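Local coordinates for geranylgeranyl pyrophosphate synthase (Corynebacterium glutamicum, PDB 3LMD), which probably extends allylic diphosphates with isopentenyl diphosphate, in a magnesium-dependent reaction, to make isoprenyl diphosphates, at residues S94-H108 with L203-A215. Sequence-based numbering, arbitrary orientation.
Sequences SENVIKAAVVVEITH and LIASAGYLGAMHA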
loop_
_atom_site.group_PDB
_atom_site.type_symbol
_atom_site.label_atom_id
_atom_site.label_comp_id
_atom_site.label_asym_id
_atom_site.label_seq_id
_atom_site.Cartn_x
_atom_site.Cartn_y
_atom_site.Cartn_z
ATOM N N SER A 94 9.094 -25.008 7.759
ATOM C CA SER A 94 10.192 -24.928 6.805
ATOM C C SER A 94 10.482 -23.466 6.475
ATOM O O SER A 94 9.791 -22.565 6.968
ATOM C CB SER A 94 9.812 -25.677 5.547
ATOM O OG SER A 94 8.643 -25.090 4.990
ATOM N N GLU A 95 11.493 -23.215 5.643
ATOM C CA GLU A 95 11.921 -21.833 5.397
ATOM C C GLU A 95 10.772 -21.004 4.752
ATOM O O GLU A 95 10.621 -19.809 5.035
ATOM C CB GLU A 95 13.165 -21.832 4.495
ATOM C CG GLU A 95 13.544 -20.500 3.861
ATOM C CD GLU A 95 13.961 -20.673 2.374
ATOM O OE1 GLU A 95 13.700 -21.756 1.788
ATOM O OE2 GLU A 95 14.545 -19.735 1.789
ATOM N N ASN A 96 10.005 -21.623 3.867
ATOM C CA ASN A 96 8.923 -20.879 3.209
ATOM C C ASN A 96 7.705 -20.647 4.121
ATOM O O ASN A 96 6.975 -19.661 3.952
ATOM C CB ASN A 96 8.519 -21.539 1.913
ATOM C CG ASN A 96 9.525 -21.285 0.784
ATOM O OD1 ASN A 96 10.454 -20.495 0.922
ATOM N ND2 ASN A 96 9.311 -21.938 -0.344
ATOM N N VAL A 97 7.485 -21.561 5.062
ATOM C CA VAL A 97 6.502 -21.348 6.138
ATOM C C VAL A 97 6.888 -20.136 6.993
ATOM O O VAL A 97 6.050 -19.281 7.286
ATOM C CB VAL A 97 6.366 -22.593 7.060
ATOM C CG1 VAL A 97 5.485 -22.275 8.272
ATOM C CG2 VAL A 97 5.769 -23.765 6.313
ATOM N N ILE A 98 8.154 -20.061 7.408
ATOM C CA ILE A 98 8.654 -18.892 8.144
ATOM C C ILE A 98 8.475 -17.624 7.330
ATOM O O ILE A 98 8.049 -16.595 7.851
ATOM C CB ILE A 98 10.174 -19.003 8.437
ATOM C CG1 ILE A 98 10.488 -20.239 9.278
ATOM C CG2 ILE A 98 10.709 -17.747 9.118
ATOM C CD1 ILE A 98 9.644 -20.375 10.449
ATOM N N LYS A 99 8.843 -17.679 6.064
ATOM C CA LYS A 99 8.734 -16.492 5.215
ATOM C C LYS A 99 7.258 -16.053 4.999
ATOM O O LYS A 99 6.946 -14.852 4.998
ATOM C CB LYS A 99 9.409 -16.792 3.865
ATOM C CG LYS A 99 9.627 -15.612 2.967
ATOM C CD LYS A 99 10.547 -15.976 1.756
ATOM C CE LYS A 99 11.913 -16.528 2.188
ATOM N NZ LYS A 99 12.917 -16.537 1.073
ATOM N N ALA A 100 6.372 -17.012 4.755
ATOM C CA ALA A 100 4.930 -16.703 4.696
ATOM C C ALA A 100 4.405 -16.068 5.989
ATOM O O ALA A 100 3.608 -15.133 5.936
ATOM C CB ALA A 100 4.112 -17.950 4.315
ATOM N N ALA A 101 4.851 -16.543 7.150
ATOM C CA ALA A 101 4.396 -16.008 8.433
ATOM C C ALA A 101 4.838 -14.565 8.575
ATOM O O ALA A 101 4.097 -13.721 9.122
ATOM C CB ALA A 101 4.937 -16.853 9.619
ATOM N N VAL A 102 6.018 -14.274 8.043
ATOM C CA VAL A 102 6.545 -12.924 8.087
ATOM C C VAL A 102 5.697 -12.034 7.178
ATOM O O VAL A 102 5.384 -10.901 7.527
ATOM C CB VAL A 102 8.046 -12.868 7.705
ATOM C CG1 VAL A 102 8.509 -11.398 7.437
ATOM C CG2 VAL A 102 8.913 -13.555 8.808
ATOM N N VAL A 103 5.330 -12.560 6.013
ATOM C CA VAL A 103 4.486 -11.787 5.103
ATOM C C VAL A 103 3.161 -11.445 5.788
ATOM O O VAL A 103 2.689 -10.303 5.708
ATOM C CB VAL A 103 4.238 -12.560 3.793
ATOM C CG1 VAL A 103 3.071 -11.915 2.962
ATOM C CG2 VAL A 103 5.536 -12.577 2.941
ATOM N N VAL A 104 2.558 -12.425 6.458
ATOM C CA VAL A 104 1.302 -12.159 7.176
ATOM C C VAL A 104 1.506 -11.072 8.219
ATOM O O VAL A 104 0.701 -10.127 8.327
ATOM C CB VAL A 104 0.723 -13.434 7.820
ATOM C CG1 VAL A 104 -0.483 -13.101 8.744
ATOM C CG2 VAL A 104 0.312 -14.409 6.702
ATOM N N GLU A 105 2.560 -11.193 9.009
ATOM C CA GLU A 105 2.775 -10.196 10.061
ATOM C C GLU A 105 3.081 -8.794 9.537
ATOM O O GLU A 105 2.640 -7.803 10.130
ATOM C CB GLU A 105 3.850 -10.644 11.057
ATOM C CG GLU A 105 4.027 -9.654 12.190
ATOM C CD GLU A 105 2.877 -9.660 13.209
ATOM O OE1 GLU A 105 1.877 -10.371 13.021
ATOM O OE2 GLU A 105 2.988 -8.961 14.243
ATOM N N ILE A 106 3.830 -8.707 8.434
ATOM C CA ILE A 106 4.143 -7.399 7.836
ATOM C C ILE A 106 2.873 -6.753 7.338
ATOM O O ILE A 106 2.679 -5.536 7.433
ATOM C CB ILE A 106 5.120 -7.559 6.640
ATOM C CG1 ILE A 106 6.553 -7.852 7.163
ATOM C CG2 ILE A 106 5.107 -6.269 5.801
ATOM C CD1 ILE A 106 7.558 -8.261 6.005
ATOM N N THR A 107 1.998 -7.572 6.776
ATOM C CA THR A 107 0.713 -7.051 6.278
ATOM C C THR A 107 -0.144 -6.532 7.409
ATOM O O THR A 107 -0.753 -5.448 7.301
ATOM C CB THR A 107 -0.036 -8.137 5.499
ATOM O OG1 THR A 107 0.760 -8.497 4.357
ATOM C CG2 THR A 107 -1.415 -7.617 5.014
ATOM N N HIS A 108 -0.166 -7.289 8.506
ATOM C CA HIS A 108 -0.820 -6.837 9.725
ATOM C C HIS A 108 -0.291 -5.485 10.170
ATOM O O HIS A 108 -1.074 -4.579 10.462
ATOM C CB HIS A 108 -0.646 -7.895 10.850
ATOM C CG HIS A 108 -1.070 -7.419 12.193
ATOM N ND1 HIS A 108 -2.344 -6.938 12.443
ATOM C CD2 HIS A 108 -0.397 -7.349 13.368
ATOM C CE1 HIS A 108 -2.430 -6.589 13.720
ATOM N NE2 HIS A 108 -1.262 -6.821 14.298
ATOM N N LEU A 203 -7.352 -12.056 7.688
ATOM C CA LEU A 203 -5.897 -12.167 7.792
ATOM C C LEU A 203 -5.481 -13.343 8.685
ATOM O O LEU A 203 -4.436 -13.967 8.461
ATOM C CB LEU A 203 -5.282 -10.871 8.302
ATOM C CG LEU A 203 -3.755 -10.745 8.269
ATOM C CD1 LEU A 203 -3.122 -10.988 6.871
ATOM C CD2 LEU A 203 -3.443 -9.287 8.753
ATOM N N ILE A 204 -6.289 -13.647 9.690
ATOM C CA ILE A 204 -6.021 -14.840 10.505
ATOM C C ILE A 204 -6.275 -16.086 9.651
ATOM O O ILE A 204 -5.477 -17.026 9.663
ATOM C CB ILE A 204 -6.877 -14.825 11.791
ATOM C CG1 ILE A 204 -6.490 -13.605 12.638
ATOM C CG2 ILE A 204 -6.676 -16.091 12.620
ATOM C CD1 ILE A 204 -7.465 -13.364 13.784
ATOM N N ALA A 205 -7.364 -16.076 8.882
ATOM C CA ALA A 205 -7.647 -17.129 7.910
ATOM C C ALA A 205 -6.464 -17.297 6.961
ATOM O O ALA A 205 -6.072 -18.423 6.642
ATOM C CB ALA A 205 -8.944 -16.830 7.105
ATOM N N SER A 206 -5.890 -16.175 6.522
ATOM C CA SER A 206 -4.756 -16.210 5.608
ATOM C C SER A 206 -3.520 -16.860 6.234
ATOM O O SER A 206 -2.789 -17.557 5.568
ATOM C CB SER A 206 -4.403 -14.771 5.145
ATOM O OG SER A 206 -3.204 -14.777 4.413
ATOM N N ALA A 207 -3.248 -16.560 7.493
ATOM C CA ALA A 207 -2.152 -17.198 8.204
ATOM C C ALA A 207 -2.321 -18.734 8.193
ATOM O O ALA A 207 -1.357 -19.455 7.955
ATOM C CB ALA A 207 -2.094 -16.702 9.602
ATOM N N GLY A 208 -3.538 -19.224 8.432
ATOM C CA GLY A 208 -3.785 -20.703 8.420
ATOM C C GLY A 208 -3.581 -21.254 7.009
ATOM O O GLY A 208 -2.915 -22.269 6.801
ATOM N N TYR A 209 -4.131 -20.558 6.030
ATOM C CA TYR A 209 -4.040 -20.981 4.633
ATOM C C TYR A 209 -2.564 -21.096 4.199
ATOM O O TYR A 209 -2.123 -22.128 3.675
ATOM C CB TYR A 209 -4.786 -19.972 3.719
ATOM C CG TYR A 209 -4.636 -20.332 2.246
ATOM C CD1 TYR A 209 -5.487 -21.266 1.639
ATOM C CD2 TYR A 209 -3.615 -19.767 1.469
ATOM C CE1 TYR A 209 -5.335 -21.625 0.262
ATOM C CE2 TYR A 209 -3.442 -20.128 0.085
ATOM C CZ TYR A 209 -4.308 -21.053 -0.488
ATOM O OH TYR A 209 -4.155 -21.404 -1.810
ATOM N N LEU A 210 -1.792 -20.037 4.449
ATOM C CA LEU A 210 -0.428 -19.942 3.961
ATOM C C LEU A 210 0.506 -20.888 4.717
ATOM O O LEU A 210 1.361 -21.512 4.100
ATOM C CB LEU A 210 0.062 -18.492 4.077
ATOM C CG LEU A 210 -0.564 -17.547 3.014
ATOM C CD1 LEU A 210 -0.049 -16.098 3.324
ATOM C CD2 LEU A 210 -0.256 -17.969 1.566
ATOM N N GLY A 211 0.363 -20.960 6.036
ATOM C CA GLY A 211 1.179 -21.866 6.844
ATOM C C GLY A 211 0.982 -23.294 6.374
ATOM O O GLY A 211 1.956 -24.010 6.154
ATOM N N ALA A 212 -0.271 -23.698 6.178
ATOM C CA ALA A 212 -0.558 -25.063 5.743
ATOM C C ALA A 212 -0.111 -25.292 4.293
ATOM O O ALA A 212 0.475 -26.334 3.974
ATOM C CB ALA A 212 -2.048 -25.392 5.911
ATOM N N MET A 213 -0.391 -24.337 3.407
ATOM C CA MET A 213 -0.065 -24.524 2.000
ATOM C C MET A 213 1.446 -24.647 1.774
ATOM O O MET A 213 1.896 -25.525 1.018
ATOM C CB MET A 213 -0.631 -23.401 1.116
ATOM C CG MET A 213 -0.357 -23.638 -0.416
ATOM S SD MET A 213 1.216 -22.954 -0.995
ATOM C CE MET A 213 0.585 -21.243 -1.232
ATOM N N HIS A 214 2.220 -23.748 2.376
ATOM C CA HIS A 214 3.682 -23.802 2.235
ATOM C C HIS A 214 4.342 -24.991 2.928
ATOM O O HIS A 214 5.489 -25.307 2.629
ATOM C CB HIS A 214 4.366 -22.487 2.626
ATOM C CG HIS A 214 4.178 -21.411 1.605
ATOM N ND1 HIS A 214 4.806 -21.437 0.382
ATOM C CD2 HIS A 214 3.325 -20.357 1.568
ATOM C CE1 HIS A 214 4.408 -20.405 -0.344
ATOM N NE2 HIS A 214 3.505 -19.732 0.355
ATOM N N ALA A 215 3.619 -25.647 3.828
ATOM C CA ALA A 215 4.104 -26.882 4.428
ATOM C C ALA A 215 3.718 -28.107 3.591
ATOM O O ALA A 215 4.063 -29.251 3.948
ATOM C CB ALA A 215 3.571 -27.024 5.827
HETATM O O HOH W 1 6.550 -23.129 -0.524
#
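With Val104 CG1 (chi1 172°) and Leu203 CG (chi1 -171°) each anti to its own backbone N, the two side chains pass alongside one another, pointing opposite ways, and Val104 CG1 comes 3.9 Å from Leu203 CD1. The other Val104 methyl, CG2, lies beside N and comes within 3.8 Å of Leu210 CD1, and Ala207 lies beneath the fork, its CB against CG1 and its CA against CG2. Val104 is thus a knob in a hole formed by Leu203, Ser206, Ala207 and Leu210. The second Leu203 methyl, CD2, reaches His108 along its CA and CB.

Helices 95-118 and 188-214 belong to the all-helical polyprenyl synthetase fold; their segments run antiparallel at 164°, with axes 8.6 Å apart. Small residues accompany the closest backbone approach: the CA atoms of Val97 and Gly211 are 5.4 Å apart, and Val97 CG2 packs against Gly211 O and Ala215. Ala100 CB, in turn, rests on Leu210 CB and, 3.7 Å away, on CD2 of the His214 imidazole.

No direct hydrogen bond joins the segments, but a water bridges them at this end. It accepts from Asn96 ND2 and lies 2.6 Å from His214 ND1, in the imidazole plane at its edge. Thr161 of helix 159-181 hydrogen-bonds NE2, so both ring nitrogens have partners and the ring's rotation is probably restrained; Met213 CE sits over one face, displaced toward the rim. The buried hydroxyl of Ser206, by the Val104 knob, is satisfied by His164 of the same helix. Toward the opposite end, the His108 side chain lies about 8 Å from that of Asp115, further along helix 95-118; this first residue of the aspartate-rich DDxxD motif binds calcium in a structure of this protein, although no metal is bound to this chain.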